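PDB 3OYR: trans-isoprenyl diphosphate synthase from Caulobacter crescentus, which probably elongates farnesyl diphosphate with five isopentenyl units to all-trans-octaprenyl diphosphate, the precursor of quinone side chains, in a metal-dependent reaction. Local coordinates for residues Arg161-Ala164 with Glu165-Leu169; Glu186-Gln189 with Ala190-Ala193. All coordinates share one frame; numbering follows the deposited sequence.

Contact 1 of 2, residues Arg161-Ala164 with Glu165-Leu169; sequences RVIA and EGEVL
R161 and E165, one helical turn apart, form an i to i+4 salt bridge in which NH1 of R161 lies 3.1 Å from OE2 of E165. The two flat groups are far from coplanar, 82° apart, and NH1 meets OE2 from above the carboxylate plane rather than within it. CG of R161 stands anti to the backbone N (chi1 -178°), and bends at chi2 and chi3 then carry the chain outward across the helix, with CD 3.5 Å from E165 OE2. E165 approaches the other way: with CG beside its own backbone N and an otherwise extended chain, it leans back over the preceding turn, CG resting 3.4 Å from R161 O. V162 spreads its CG2 over one face of the guanidinium, toward the rim, and the same methyl touches OE2 of E165, a nonpolar flank to the pair. The stronger partners lie on the second subunit: NE of R161 forms a salt bridge with its E142 and OE1 of E165 a hydrogen bond with its S48, so the second subunit holds both ends of the pair.

Beneath the side chains the backbone is regular alpha-helix, with G166 N 2.9 Å from V162 O and V168 N 2.9 Å from A164 O. A164 and V168, compact and nonpolar, suit the packing against L131 of the second subunit. E167, bent at chi2, instead brings its OE2 close to OD1 of D105, a calcium ligand, two like charges beside the metal site. Helix 150-173 is thus shared three ways: one side meets the second subunit, E167 reaches the metal-binding aspartate of helix 87-109, and V162 and L169 pack on helix 181-206.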
loop_
_atom_site.group_PDB
_atom_site.type_symbol
_atom_site.label_atom_id
_atom_site.label_comp_id
_atom_site.label_asym_id
_atom_site.label_seq_id
_atom_site.Cartn_x
_atom_site.Cartn_y
_atom_site.Cartn_z
ATOM N N ARG B 161 -8.270 3.153 -0.517
ATOM C CA ARG B 161 -9.063 1.946 -0.370
ATOM C C ARG B 161 -9.860 1.691 -1.644
ATOM O O ARG B 161 -9.926 0.561 -2.127
ATOM C CB ARG B 161 -9.974 2.078 0.850
ATOM C CG ARG B 161 -10.839 0.858 1.169
ATOM C CD ARG B 161 -12.281 1.098 0.748
ATOM N NE ARG B 161 -12.842 2.281 1.416
ATOM C CZ ARG B 161 -14.005 2.839 1.105
ATOM N NH1 ARG B 161 -14.738 2.351 0.112
ATOM N NH2 ARG B 161 -14.429 3.896 1.780
ATOM N N VAL B 162 -10.413 2.765 -2.186
ATOM C CA VAL B 162 -11.265 2.738 -3.359
ATOM C C VAL B 162 -10.471 2.346 -4.613
ATOM O O VAL B 162 -10.950 1.563 -5.446
ATOM C CB VAL B 162 -12.015 4.081 -3.484
ATOM C CG1 VAL B 162 -12.607 4.264 -4.850
ATOM C CG2 VAL B 162 -13.131 4.116 -2.472
ATOM N N ILE B 163 -9.235 2.833 -4.711
ATOM C CA ILE B 163 -8.320 2.358 -5.752
ATOM C C ILE B 163 -8.149 0.845 -5.716
ATOM O O ILE B 163 -8.286 0.192 -6.741
ATOM C CB ILE B 163 -6.938 3.058 -5.662
ATOM C CG1 ILE B 163 -7.092 4.540 -6.010
ATOM C CG2 ILE B 163 -5.936 2.416 -6.595
ATOM C CD1 ILE B 163 -5.999 5.419 -5.455
ATOM N N ALA B 164 -7.866 0.287 -4.536
ATOM C CA ALA B 164 -7.684 -1.161 -4.421
ATOM C C ALA B 164 -8.937 -1.943 -4.841
ATOM O O ALA B 164 -8.836 -2.956 -5.546
ATOM C CB ALA B 164 -7.274 -1.526 -3.024
ATOM N N GLU B 165 -10.101 -1.447 -4.430
ATOM C CA GLU B 165 -11.400 -2.021 -4.777
ATOM C C GLU B 165 -11.626 -2.026 -6.269
ATOM O O GLU B 165 -12.059 -3.033 -6.831
ATOM C CB GLU B 165 -12.533 -1.213 -4.126
ATOM C CG GLU B 165 -12.640 -1.405 -2.634
ATOM C CD GLU B 165 -13.835 -0.662 -2.032
ATOM O OE1 GLU B 165 -14.630 -1.304 -1.332
ATOM O OE2 GLU B 165 -13.979 0.552 -2.257
ATOM N N GLY B 166 -11.319 -0.899 -6.903
ATOM C CA GLY B 166 -11.417 -0.764 -8.347
ATOM C C GLY B 166 -10.492 -1.713 -9.070
ATOM O O GLY B 166 -10.860 -2.263 -10.084
ATOM N N GLU B 167 -9.293 -1.909 -8.538
ATOM C CA GLU B 167 -8.327 -2.808 -9.164
ATOM C C GLU B 167 -8.731 -4.273 -9.026
ATOM O O GLU B 167 -8.539 -5.075 -9.950
ATOM C CB GLU B 167 -6.950 -2.601 -8.543
ATOM C CG GLU B 167 -6.262 -1.261 -8.919
ATOM C CD GLU B 167 -5.442 -1.373 -10.188
ATOM O OE1 GLU B 167 -6.035 -1.516 -11.282
ATOM O OE2 GLU B 167 -4.199 -1.313 -10.084
ATOM N N VAL B 168 -9.273 -4.627 -7.861
ATOM C CA VAL B 168 -9.826 -5.952 -7.665
ATOM C C VAL B 168 -11.026 -6.177 -8.595
ATOM O O VAL B 168 -11.113 -7.226 -9.237
ATOM C CB VAL B 168 -10.163 -6.217 -6.175
ATOM C CG1 VAL B 168 -10.872 -7.533 -5.993
ATOM C CG2 VAL B 168 -8.913 -6.253 -5.370
ATOM N N LEU B 169 -11.912 -5.177 -8.698
ATOM C CA LEU B 169 -13.101 -5.255 -9.541
ATOM C C LEU B 169 -12.708 -5.471 -10.985
ATOM O O LEU B 169 -13.324 -6.278 -11.675
ATOM C CB LEU B 169 -13.971 -3.989 -9.441
ATOM C CG LEU B 169 -15.342 -3.982 -10.153
ATOM C CD1 LEU B 169 -16.171 -5.270 -9.902
ATOM C CD2 LEU B 169 -16.149 -2.723 -9.737
#

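Contact 2 of 2, residues Glu186-Gln189 with Ala190-Ala193; sequences EIIQ and AKTA. With DMA (dimethylallyl diphosphate), chain G.
Two neighbouring dimethylallyl diphosphate pockets meet at this turn of helix 181-206, where the backbone widens: K191 lines the one beside the calcium site, T192 the other. K191 stretches out from CG in a fully extended chain, which brings its methylenes alongside the ligand: CD lies 3.6 Å from C1 of dimethylallyl diphosphate, and NZ makes a weak hydrogen bond at 3.4 Å to the ester oxygen O1, between C1 and the first phosphorus. The stronger partner of NZ is Q170 of helix 150-173, which helps fix where the ammonium sits. The first torsion of K191 (chi1 86°) places CG between the backbone N and the carbonyl carbon, and CG then passes 3.4 Å from I187 O. Cut back to alanine, this position would probably leave Q170 without its ammonium partner and open a gap beside C1 and O1 of the ligand.

In the all-helical isoprenoid synthase fold such helices surround the central cavity, and this one departs from alpha geometry at a pi-type turn. I188 O accepts two backbone bonds, from T192 N, well above the carbonyl plane, and from A193 N, in that plane at 3.1 Å. Just before it K191 N bonds to I187 O at 2.9 Å. T192, on the widened turn, bonds through OG1 to Q229 and touches a second dimethylallyl diphosphate. The CG2 methyls of I187 and I188 lie loosely beside CD and CE of the lysine, respectively. A193 is small enough for its CB to sit 3.5 Å from Q189 O and still pack on L222 and L226 of helix 211-238.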
loop_
_atom_site.group_PDB
_atom_site.type_symbol
_atom_site.label_atom_id
_atom_site.label_comp_id
_atom_site.label_asym_id
_atom_site.label_seq_id
_atom_site.Cartn_x
_atom_site.Cartn_y
_atom_site.Cartn_z
ATOM N N GLU B 186 -17.711 2.159 -13.438
ATOM C CA GLU B 186 -17.548 1.969 -12.008
ATOM C C GLU B 186 -16.081 1.672 -11.700
ATOM O O GLU B 186 -15.529 2.242 -10.789
ATOM C CB GLU B 186 -18.453 0.835 -11.530
ATOM C CG GLU B 186 -18.461 0.609 -10.031
ATOM C CD GLU B 186 -19.281 -0.613 -9.606
ATOM O OE1 GLU B 186 -19.210 -0.966 -8.407
ATOM O OE2 GLU B 186 -19.989 -1.217 -10.454
ATOM N N ILE B 187 -15.452 0.798 -12.487
ATOM C CA ILE B 187 -14.042 0.494 -12.364
ATOM C C ILE B 187 -13.145 1.713 -12.558
ATOM O O ILE B 187 -12.287 1.985 -11.703
ATOM C CB ILE B 187 -13.645 -0.586 -13.400
ATOM C CG1 ILE B 187 -14.273 -1.932 -13.011
ATOM C CG2 ILE B 187 -12.119 -0.614 -13.654
ATOM C CD1 ILE B 187 -14.144 -3.029 -14.111
ATOM N N ILE B 188 -13.332 2.454 -13.656
ATOM C CA ILE B 188 -12.460 3.609 -13.898
ATOM C C ILE B 188 -12.712 4.718 -12.877
ATOM O O ILE B 188 -11.796 5.434 -12.509
ATOM C CB ILE B 188 -12.462 4.117 -15.369
ATOM C CG1 ILE B 188 -13.842 4.651 -15.810
ATOM C CG2 ILE B 188 -12.006 2.984 -16.285
ATOM C CD1 ILE B 188 -13.808 5.576 -17.055
ATOM N N GLN B 189 -13.935 4.825 -12.369
ATOM C CA GLN B 189 -14.169 5.850 -11.346
ATOM C C GLN B 189 -13.350 5.551 -10.077
ATOM O O GLN B 189 -12.741 6.454 -9.483
ATOM C CB GLN B 189 -15.652 6.039 -11.045
ATOM C CG GLN B 189 -15.890 7.179 -10.033
ATOM C CD GLN B 189 -17.346 7.472 -9.774
ATOM O OE1 GLN B 189 -18.119 7.732 -10.694
ATOM N NE2 GLN B 189 -17.719 7.492 -8.500
ATOM N N ALA B 190 -13.315 4.279 -9.704
ATOM C CA ALA B 190 -12.663 3.837 -8.484
ATOM C C ALA B 190 -11.149 3.821 -8.632
ATOM O O ALA B 190 -10.443 4.383 -7.807
ATOM C CB ALA B 190 -13.183 2.456 -8.069
ATOM N N LYS B 191 -10.658 3.199 -9.700
ATOM C CA LYS B 191 -9.240 2.963 -9.827
ATOM C C LYS B 191 -8.470 4.199 -10.282
ATOM O O LYS B 191 -7.273 4.284 -10.024
ATOM C CB LYS B 191 -8.970 1.789 -10.764
ATOM C CG LYS B 191 -8.901 2.184 -12.227
ATOM C CD LYS B 191 -8.289 1.078 -13.056
ATOM C CE LYS B 191 -8.423 1.423 -14.533
ATOM N NZ LYS B 191 -7.766 0.375 -15.384
ATOM N N THR B 192 -9.144 5.147 -10.942
ATOM C CA THR B 192 -8.442 6.312 -11.491
ATOM C C THR B 192 -9.031 7.645 -11.082
ATOM O O THR B 192 -8.303 8.530 -10.647
ATOM C CB THR B 192 -8.332 6.235 -13.022
ATOM O OG1 THR B 192 -7.612 5.041 -13.383
ATOM C CG2 THR B 192 -7.604 7.465 -13.583
ATOM N N ALA B 193 -10.345 7.802 -11.218
ATOM C CA ALA B 193 -10.940 9.121 -11.008
ATOM C C ALA B 193 -10.931 9.567 -9.534
ATOM O O ALA B 193 -10.818 10.756 -9.247
ATOM C CB ALA B 193 -12.343 9.180 -11.601
HETATM C C1 DMA G . -4.900 1.869 -13.784
HETATM O O1 DMA G . -4.940 2.224 -15.161
HETATM C C2 DMA G . -3.550 2.037 -13.161
HETATM C C3 DMA G . -3.380 2.550 -11.936
HETATM C C4 DMA G . -4.503 3.007 -11.060
HETATM C C5 DMA G . -1.979 2.661 -11.433
HETATM P PA DMA G . -4.105 1.499 -16.358
HETATM O O1A DMA G . -4.900 1.819 -17.588
HETATM O O2A DMA G . -3.733 0.077 -16.037
HETATM O O3A DMA G . -2.792 2.442 -16.325
HETATM P PB DMA G . -1.444 2.244 -17.195
HETATM O O1B DMA G . -0.753 3.521 -16.795
HETATM O O2B DMA G . -1.894 2.154 -18.634
HETATM O O3B DMA G . -0.790 0.960 -16.737
#

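In the fold
After the helices up to 126-147 the chain enters helix 150-173, where contact 1 links adjoining turns, and then turns back into helix 181-206, where contact 2 does the same. Both are local, so neither closes a long loop; they stand in series, neither nested nor crossed. In space their centres are about 8 Å apart. The two helices meet where the methyl of A190 fits against G166, CB to CA 3.7 Å, the missing side chain letting the backbones come close, and where L169 packs on I187. Contact 1 ties this helical pair to the second subunit and, through E167, to the metal site, while contact 2 faces the substrate cavity and helix 211-238.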